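Sister chromatid cohesion protein (Chaetomium thermophilum, PDB 5T8V) probably loads cohesin onto chromatin, this chain being the C-terminal, HEAT-repeat part of the Scc2 loader. Local coordinates at residues R161-I166 with A228-F233; C928-S933 with C987-H992. All coordinates share one frame; numbering follows the deposited sequence.

In the fold
Both contacts join pieces of a long chain that is largely helical and built of HEAT repeats, and they lie far apart on it. Contact 1 (161-166 with 228-233) sits in the N-terminal stretch of the fragment; contact 2 (928-933 with 987-992) comes much later, and all of contact 1 precedes it in the sequence. Their centres are about 111 Å apart and their nearest atoms about 92 Å, on opposite sides of the chain's centre, so neither can touch the other. Contact 1 is a buried, helix-against-helix packing. Contact 2, only partly buried, sets a helix against the loop that follows another helix. Each is local packing within the solenoid.

Contact 1: R161-I166 with A228-F233; sequences RLIDGI and ASQLLF
Ile163 and Leu231 carry this contact, meeting where helix 149-172 passes helix 218-232. The closest pair is methyl to methyl, Ile163 CD1 to Leu231 CD1 at 3.7 Å. Ile163 does not rest on that point alone: its CG1 lies 3.9 Å from Leu231 CG, and its CG2 reaches the same branch carbon at 4.0 Å, so both arms of the isoleucine embrace the fork of the leucine. The two side chains pass each other at a slant. The first torsion of Ile163 sets CG2 anti to the backbone N and CG1 anti to the carbonyl carbon (chi1 -65°), which spreads the two arms across Leu231. Leu231 leaves its backbone at an angle to the other helix, and its end then swings in. This half is tight and wholly apolar; Leu204 of helix 190-213 and Ala257 of helix 247-267 also touch Leu231, and both main residues are buried.

The other side is looser. Gln230 is partly exposed and gives just its aliphatic stem, with CG 4.2 Å from Ile163 CG2; the chain then bends at chi2 (54°). No hydrogen bond crosses between the two segments, and the CA atoms of Ile163 and Leu231 are 7.1 Å apart. Cutting Ile163 back to an alanine would probably open a gap against both methyls of Leu231 and leave that leucine freer to turn. Met168, from further along helix 149-172, touches both Ile163 and Gln230. An aliphatic pair packed between two helices, with a polar chain at the margin, fits the helix-to-helix packing of an alpha solenoid, the HEAT-repeat architecture of this chain.

Contact 2: C928-S933 with C987-H992; sequences CLWIIS and CNLDSH
A chi1 of 173° swings the indole of Trp930 out opposite the backbone N, and a chi2 of -120° turns the ring so that it extends from helix 919-935 over Cys987 as far as Leu989. Cys987 lies where the chain comes off the end of helix 969-986, and its CA sits over one face of the indole, 4.1 Å from the centroid of the six-membered ring and 25° off the normal: a CH-pi contact. Farther along the indole, Leu989 CD2 approaches Trp930 CZ3 at 4.0 Å, from an oblique direction. Leu989 is the centre of an inverse gamma turn and also touches Ala943 of helix 940-960, while Leu942 of that helix reaches Trp930. Asn988 turns its amide end away from the tryptophan, its OD1 hydrogen-bonded to Ser1009. One turn on from Leu929, Ser933 OG bonds back to Leu929 O at 3.1 Å, sharing that carbonyl with Ser933 N, and has a second partner in Arg907. The result is an aromatic side chain of one solenoid helix covering the exit of a later one, plain packing of an alpha-helical HEAT-repeat array.

Contact 1: R161-I166 with A228-F233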
loop_
_atom_site.group_PDB
_atom_site.type_symbol
_atom_site.label_atom_id
_atom_site.label_comp_id
_atom_site.label_asym_id
_atom_site.label_seq_id
_atom_site.Cartn_x
_atom_site.Cartn_y
_atom_site.Cartn_z
ATOM N N ARG A 161 8.107 44.401 -35.936
ATOM C CA ARG A 161 7.328 44.162 -37.148
ATOM C C ARG A 161 7.782 42.898 -37.868
ATOM O O ARG A 161 6.981 42.260 -38.560
ATOM C CB ARG A 161 7.417 45.372 -38.080
ATOM C CG ARG A 161 7.131 46.698 -37.387
ATOM C CD ARG A 161 6.513 47.730 -38.321
ATOM N NE ARG A 161 7.343 48.021 -39.489
ATOM C CZ ARG A 161 8.399 48.830 -39.487
ATOM N NH1 ARG A 161 8.787 49.436 -38.370
ATOM N NH2 ARG A 161 9.079 49.028 -40.607
ATOM N N LEU A 162 9.054 42.521 -37.719
ATOM C CA LEU A 162 9.531 41.272 -38.304
ATOM C C LEU A 162 8.928 40.071 -37.593
ATOM O O LEU A 162 8.525 39.097 -38.239
ATOM C CB LEU A 162 11.058 41.211 -38.242
ATOM C CG LEU A 162 11.829 42.002 -39.302
ATOM C CD1 LEU A 162 13.304 42.045 -38.944
ATOM C CD2 LEU A 162 11.632 41.399 -40.687
ATOM N N ILE A 163 8.860 40.120 -36.263
ATOM C CA ILE A 163 8.289 39.008 -35.510
ATOM C C ILE A 163 6.789 38.904 -35.770
ATOM O O ILE A 163 6.267 37.818 -36.046
ATOM C CB ILE A 163 8.599 39.170 -34.012
ATOM C CG1 ILE A 163 10.110 39.059 -33.784
ATOM C CG2 ILE A 163 7.861 38.121 -33.182
ATOM C CD1 ILE A 163 10.561 39.509 -32.425
ATOM N N ASP A 164 6.077 40.029 -35.696
ATOM C CA ASP A 164 4.626 39.995 -35.865
ATOM C C ASP A 164 4.232 39.675 -37.302
ATOM O O ASP A 164 3.255 38.954 -37.536
ATOM C CB ASP A 164 4.014 41.332 -35.442
ATOM C CG ASP A 164 3.980 41.515 -33.940
ATOM O OD1 ASP A 164 3.922 40.502 -33.211
ATOM O OD2 ASP A 164 4.003 42.679 -33.488
ATOM N N GLY A 165 4.977 40.192 -38.276
ATOM C CA GLY A 165 4.513 40.209 -39.650
ATOM C C GLY A 165 5.086 39.157 -40.578
ATOM O O GLY A 165 4.556 38.959 -41.674
ATOM N N ILE A 166 6.158 38.475 -40.173
ATOM C CA ILE A 166 6.821 37.532 -41.070
ATOM C C ILE A 166 7.172 36.239 -40.341
ATOM O O ILE A 166 6.707 35.159 -40.720
ATOM C CB ILE A 166 8.074 38.174 -41.696
ATOM C CG1 ILE A 166 7.661 39.393 -42.530
ATOM C CG2 ILE A 166 8.823 37.156 -42.554
ATOM C CD1 ILE A 166 8.789 40.079 -43.281
ATOM N N ALA A 228 11.017 38.959 -27.586
ATOM C CA ALA A 228 11.675 37.673 -27.386
ATOM C C ALA A 228 10.732 36.680 -26.724
ATOM O O ALA A 228 10.665 35.511 -27.124
ATOM C CB ALA A 228 12.937 37.854 -26.548
ATOM N N SER A 229 9.995 37.127 -25.704
ATOM C CA SER A 229 8.993 36.267 -25.088
ATOM C C SER A 229 8.024 35.730 -26.131
ATOM O O SER A 229 7.601 34.571 -26.059
ATOM C CB SER A 229 8.240 37.034 -24.002
ATOM O OG SER A 229 7.159 36.268 -23.494
ATOM N N GLN A 230 7.670 36.555 -27.119
ATOM C CA GLN A 230 6.771 36.090 -28.171
ATOM C C GLN A 230 7.454 35.053 -29.057
ATOM O O GLN A 230 6.869 34.011 -29.372
ATOM C CB GLN A 230 6.274 37.277 -29.000
ATOM C CG GLN A 230 5.284 36.906 -30.097
ATOM C CD GLN A 230 4.093 36.116 -29.577
ATOM O OE1 GLN A 230 3.041 36.684 -29.282
ATOM N NE2 GLN A 230 4.255 34.799 -29.467
ATOM N N LEU A 231 8.696 35.324 -29.471
ATOM C CA LEU A 231 9.431 34.369 -30.296
ATOM C C LEU A 231 9.665 33.047 -29.582
ATOM O O LEU A 231 9.886 32.027 -30.245
ATOM C CB LEU A 231 10.783 34.951 -30.714
ATOM C CG LEU A 231 10.871 35.709 -32.038
ATOM C CD1 LEU A 231 12.292 36.212 -32.238
ATOM C CD2 LEU A 231 10.452 34.836 -33.212
ATOM N N LEU A 232 9.636 33.044 -28.249
ATOM C CA LEU A 232 9.913 31.822 -27.501
ATOM C C LEU A 232 8.884 30.743 -27.810
ATOM O O LEU A 232 9.228 29.560 -27.915
ATOM C CB LEU A 232 9.940 32.136 -26.005
ATOM C CG LEU A 232 10.303 31.004 -25.047
ATOM C CD1 LEU A 232 11.754 30.589 -25.220
ATOM C CD2 LEU A 232 10.033 31.445 -23.621
ATOM N N PHE A 233 7.616 31.131 -27.968
ATOM C CA PHE A 233 6.527 30.199 -28.230
ATOM C C PHE A 233 6.184 30.118 -29.714
ATOM O O PHE A 233 5.028 29.872 -30.075
ATOM C CB PHE A 233 5.294 30.596 -27.418
ATOM C CG PHE A 233 5.568 30.752 -25.951
ATOM C CD1 PHE A 233 5.521 29.657 -25.102
ATOM C CD2 PHE A 233 5.885 31.992 -25.421
ATOM C CE1 PHE A 233 5.780 29.796 -23.751
ATOM C CE2 PHE A 233 6.146 32.140 -24.072
ATOM C CZ PHE A 233 6.093 31.041 -23.234
#

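Contact 2: C928-S933 with C987-H992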
loop_
_atom_site.group_PDB
_atom_site.type_symbol
_atom_site.label_atom_id
_atom_site.label_comp_id
_atom_site.label_asym_id
_atom_site.label_seq_id
_atom_site.Cartn_x
_atom_site.Cartn_y
_atom_site.Cartn_z
ATOM N N CYS A 928 -15.020 -52.464 13.390
ATOM C CA CYS A 928 -14.442 -53.372 12.406
ATOM C C CYS A 928 -14.905 -54.805 12.643
ATOM O O CYS A 928 -15.218 -55.529 11.689
ATOM C CB CYS A 928 -12.917 -53.279 12.450
ATOM S SG CYS A 928 -12.082 -54.059 11.056
ATOM N N LEU A 929 -14.957 -55.234 13.906
ATOM C CA LEU A 929 -15.457 -56.569 14.219
ATOM C C LEU A 929 -16.878 -56.755 13.699
ATOM O O LEU A 929 -17.178 -57.740 13.015
ATOM C CB LEU A 929 -15.407 -56.812 15.728
ATOM C CG LEU A 929 -14.036 -57.051 16.365
ATOM C CD1 LEU A 929 -14.164 -57.094 17.883
ATOM C CD2 LEU A 929 -13.410 -58.339 15.846
ATOM N N TRP A 930 -17.770 -55.817 14.023
ATOM C CA TRP A 930 -19.142 -55.911 13.534
ATOM C C TRP A 930 -19.173 -56.021 12.016
ATOM O O TRP A 930 -19.879 -56.870 11.457
ATOM C CB TRP A 930 -19.947 -54.700 14.003
ATOM C CG TRP A 930 -21.334 -54.624 13.419
ATOM C CD1 TRP A 930 -21.844 -53.612 12.660
ATOM C CD2 TRP A 930 -22.382 -55.598 13.541
ATOM N NE1 TRP A 930 -23.141 -53.889 12.307
ATOM C CE2 TRP A 930 -23.496 -55.103 12.834
ATOM C CE3 TRP A 930 -22.486 -56.838 14.180
ATOM C CZ2 TRP A 930 -24.698 -55.802 12.748
ATOM C CZ3 TRP A 930 -23.682 -57.530 14.096
ATOM C CH2 TRP A 930 -24.771 -57.011 13.384
ATOM N N ILE A 931 -18.408 -55.170 11.328
ATOM C CA ILE A 931 -18.365 -55.219 9.866
ATOM C C ILE A 931 -17.970 -56.613 9.395
ATOM O O ILE A 931 -18.711 -57.273 8.654
ATOM C CB ILE A 931 -17.402 -54.148 9.325
ATOM C CG1 ILE A 931 -17.902 -52.740 9.678
ATOM C CG2 ILE A 931 -17.212 -54.293 7.820
ATOM C CD1 ILE A 931 -19.221 -52.352 9.034
ATOM N N ILE A 932 -16.790 -57.079 9.816
ATOM C CA ILE A 932 -16.343 -58.425 9.462
ATOM C C ILE A 932 -17.470 -59.429 9.658
ATOM O O ILE A 932 -17.707 -60.297 8.809
ATOM C CB ILE A 932 -15.107 -58.818 10.294
ATOM C CG1 ILE A 932 -13.926 -57.879 10.016
ATOM C CG2 ILE A 932 -14.719 -60.273 10.023
ATOM C CD1 ILE A 932 -13.239 -58.102 8.689
ATOM N N SER A 933 -18.180 -59.327 10.783
ATOM C CA SER A 933 -19.231 -60.293 11.078
ATOM C C SER A 933 -20.399 -60.172 10.107
ATOM O O SER A 933 -21.043 -61.180 9.790
ATOM C CB SER A 933 -19.710 -60.117 12.517
ATOM O OG SER A 933 -18.663 -60.397 13.431
ATOM N N CYS A 987 -22.540 -53.159 17.465
ATOM C CA CYS A 987 -23.150 -54.418 17.050
ATOM C C CYS A 987 -24.294 -54.753 17.995
ATOM O O CYS A 987 -24.064 -55.083 19.163
ATOM C CB CYS A 987 -22.112 -55.538 17.033
ATOM S SG CYS A 987 -21.004 -55.549 18.449
ATOM N N ASN A 988 -25.522 -54.677 17.492
ATOM C CA ASN A 988 -26.702 -55.053 18.258
ATOM C C ASN A 988 -27.142 -56.436 17.791
ATOM O O ASN A 988 -27.658 -56.590 16.678
ATOM C CB ASN A 988 -27.819 -54.026 18.090
ATOM C CG ASN A 988 -28.633 -53.839 19.359
ATOM O OD1 ASN A 988 -28.151 -54.097 20.463
ATOM N ND2 ASN A 988 -29.871 -53.386 19.206
ATOM N N LEU A 989 -26.930 -57.438 18.638
ATOM C CA LEU A 989 -27.236 -58.828 18.304
ATOM C C LEU A 989 -28.670 -59.189 18.677
ATOM O O LEU A 989 -28.931 -60.200 19.326
ATOM C CB LEU A 989 -26.240 -59.749 18.999
ATOM C CG LEU A 989 -24.768 -59.533 18.633
ATOM C CD1 LEU A 989 -23.863 -60.334 19.554
ATOM C CD2 LEU A 989 -24.512 -59.907 17.179
ATOM N N ASP A 990 -29.619 -58.351 18.258
ATOM C CA ASP A 990 -31.022 -58.616 18.559
ATOM C C ASP A 990 -31.536 -59.836 17.809
ATOM O O ASP A 990 -32.465 -60.505 18.278
ATOM C CB ASP A 990 -31.873 -57.393 18.223
ATOM C CG ASP A 990 -31.486 -56.172 19.034
ATOM O OD1 ASP A 990 -30.814 -56.337 20.074
ATOM O OD2 ASP A 990 -31.858 -55.048 18.634
ATOM N N SER A 991 -30.953 -60.144 16.648
ATOM C CA SER A 991 -31.369 -61.321 15.897
ATOM C C SER A 991 -30.978 -62.616 16.599
ATOM O O SER A 991 -31.618 -63.648 16.369
ATOM C CB SER A 991 -30.769 -61.286 14.490
ATOM O OG SER A 991 -29.356 -61.334 14.537
ATOM N N HIS A 992 -29.952 -62.585 17.441
ATOM C CA HIS A 992 -29.527 -63.756 18.212
ATOM C C HIS A 992 -30.113 -63.727 19.617
ATOM O O HIS A 992 -29.424 -63.960 20.610
ATOM C CB HIS A 992 -28.006 -63.828 18.258
ATOM C CG HIS A 992 -27.368 -63.894 16.906
ATOM N ND1 HIS A 992 -27.269 -62.798 16.077
ATOM C CD2 HIS A 992 -26.807 -64.926 16.233
ATOM C CE1 HIS A 992 -26.672 -63.151 14.952
ATOM N NE2 HIS A 992 -26.380 -64.437 15.023
#